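Glutathione S-transferase (Ceriporiopsis subvermispora, PDB 6J3E) probably conjugates glutathione to electrophilic substrates, as a serine-type glutathione S-transferase of a wood-rotting fungus. Local coordinates at residues P16-S21 against T40-Y45. Sequence-based numbering, arbitrary orientation.
Sequences PDKAWS and TIWVEY
In the thioredoxin-fold domain of a glutathione S-transferase, the loop leading from strand 5-9 into helix 22-34 comes to lie beside the end of strand 38-42, an outermost strand of the mixed sheet within this chain. The contact is an example of a lysine laid along an indole, and no hydrogen bond joins the two segments anywhere along it. Lys18, whose CG sits between its own backbone N and carbonyl carbon (chi1 79°), sends that methylene over the six-membered ring of Trp42, CG lying 3.3 Å from the ring centroid in a CH-pi contact. Bends at chi2 and chi3 then carry the chain across the same face, Lys18 CD passing 3.6 Å from Trp42 CE2, until NZ stands over the five-membered ring in a cation-pi pair. Thr40 CG2 lies against the opposite face of this indole, and Ala19 CB meets its edge, 4.0 Å from Trp42 CH2. Replacing Trp42 with an alanine would remove the surface on which Lys18 lies and would probably leave its ammonium end less well placed.

Toward the glutathione site the contact loosens. Trp20 and Tyr45 cross obliquely, the benzo edge of Trp20 meeting CE2 and OH of Tyr45. Trp20 also meets the ring of Trp217, while Tyr45 packs edge-to-face with Phe147 and touches the glutathione-binding Arg151; an ethanediol, probably from the crystallisation liquor, lies beside its hydroxyl. What the pair shares is slight: Tyr45 CE2 comes no nearer than 3.9 Å to Trp20 CZ2.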
# COMPACT_ATOMS: atom_id res chain seq x y z
N PRO A 16 -10.99 23.81 20.99
CA PRO A 16 -12.37 24.02 21.45
C PRO A 16 -13.38 23.08 20.81
O PRO A 16 -14.40 22.78 21.44
CB PRO A 16 -12.64 25.48 21.07
CG PRO A 16 -11.28 26.13 21.11
CD PRO A 16 -10.29 25.08 20.71
N ASP A 17 -13.12 22.60 19.58
CA ASP A 17 -14.00 21.61 18.96
C ASP A 17 -14.13 20.37 19.79
O ASP A 17 -15.15 19.68 19.69
CB ASP A 17 -13.47 21.16 17.61
CG ASP A 17 -13.11 22.29 16.73
OD1 ASP A 17 -13.49 22.23 15.55
OD2 ASP A 17 -12.41 23.23 17.17
N LYS A 18 -13.11 20.07 20.59
CA LYS A 18 -12.82 18.82 21.28
C LYS A 18 -12.64 17.64 20.33
O LYS A 18 -12.52 16.50 20.78
CB LYS A 18 -13.86 18.50 22.38
CG LYS A 18 -15.18 17.92 21.95
CD LYS A 18 -16.32 18.40 22.84
CE LYS A 18 -16.16 17.88 24.25
NZ LYS A 18 -17.45 17.93 24.94
N ALA A 19 -12.55 17.91 19.02
CA ALA A 19 -12.37 16.86 18.01
C ALA A 19 -10.90 16.82 17.59
O ALA A 19 -10.39 17.79 17.03
CB ALA A 19 -13.26 17.11 16.79
N TRP A 20 -10.24 15.70 17.84
CA TRP A 20 -8.81 15.57 17.58
C TRP A 20 -8.42 14.29 16.86
O TRP A 20 -7.34 14.26 16.26
CB TRP A 20 -8.03 15.63 18.89
CG TRP A 20 -8.39 14.47 19.73
CD1 TRP A 20 -9.41 14.40 20.63
CD2 TRP A 20 -7.79 13.18 19.69
NE1 TRP A 20 -9.46 13.14 21.18
CE2 TRP A 20 -8.48 12.37 20.62
CE3 TRP A 20 -6.72 12.62 18.98
CZ2 TRP A 20 -8.14 11.05 20.84
CZ3 TRP A 20 -6.39 11.31 19.20
CH2 TRP A 20 -7.10 10.53 20.13
N SER A 21 -9.22 13.22 16.91
CA SER A 21 -8.74 11.89 16.54
C SER A 21 -8.46 11.80 15.05
O SER A 21 -9.21 12.35 14.23
CB SER A 21 -9.76 10.83 16.94
OG SER A 21 -9.54 9.62 16.24
N THR A 40 -23.08 14.41 17.19
CA THR A 40 -21.89 13.83 17.78
C THR A 40 -22.15 13.38 19.21
O THR A 40 -22.72 14.13 20.00
CB THR A 40 -20.71 14.80 17.74
OG1 THR A 40 -20.35 15.06 16.38
CG2 THR A 40 -19.51 14.18 18.48
N ILE A 41 -21.71 12.17 19.53
CA ILE A 41 -21.79 11.61 20.88
C ILE A 41 -20.36 11.37 21.37
O ILE A 41 -19.64 10.53 20.81
CB ILE A 41 -22.61 10.32 20.91
CG1 ILE A 41 -24.02 10.57 20.39
CG2 ILE A 41 -22.63 9.78 22.31
CD1 ILE A 41 -24.99 9.44 20.61
N TRP A 42 -19.97 12.07 22.44
CA TRP A 42 -18.59 12.07 22.92
C TRP A 42 -18.36 10.93 23.90
O TRP A 42 -19.06 10.84 24.92
CB TRP A 42 -18.26 13.43 23.56
CG TRP A 42 -18.35 14.56 22.54
CD1 TRP A 42 -19.38 15.45 22.39
CD2 TRP A 42 -17.41 14.86 21.51
NE1 TRP A 42 -19.12 16.31 21.34
CE2 TRP A 42 -17.91 15.96 20.79
CE3 TRP A 42 -16.18 14.31 21.13
CZ2 TRP A 42 -17.23 16.52 19.71
CZ3 TRP A 42 -15.50 14.87 20.07
CH2 TRP A 42 -16.02 15.96 19.38
N VAL A 43 -17.38 10.08 23.61
CA VAL A 43 -17.15 8.86 24.38
C VAL A 43 -15.69 8.81 24.82
O VAL A 43 -14.78 8.94 24.00
CB VAL A 43 -17.52 7.60 23.57
CG1 VAL A 43 -17.12 6.34 24.34
CG2 VAL A 43 -19.02 7.61 23.25
N GLU A 44 -15.48 8.62 26.12
CA GLU A 44 -14.12 8.50 26.63
C GLU A 44 -13.53 7.16 26.23
O GLU A 44 -14.25 6.16 26.07
CB GLU A 44 -14.10 8.67 28.15
CG GLU A 44 -14.54 10.03 28.66
CD GLU A 44 -13.57 11.16 28.29
OE1 GLU A 44 -12.40 10.88 27.98
OE2 GLU A 44 -14.00 12.34 28.32
N TYR A 45 -12.21 7.14 26.07
CA TYR A 45 -11.49 5.93 25.69
C TYR A 45 -11.91 4.70 26.48
O TYR A 45 -12.20 3.66 25.86
CB TYR A 45 -9.97 6.16 25.84
CG TYR A 45 -9.26 6.31 24.52
CD1 TYR A 45 -9.07 5.21 23.68
CD2 TYR A 45 -8.80 7.55 24.09
CE1 TYR A 45 -8.42 5.34 22.46
CE2 TYR A 45 -8.15 7.70 22.86
CZ TYR A 45 -7.96 6.58 22.06
OH TYR A 45 -7.33 6.71 20.84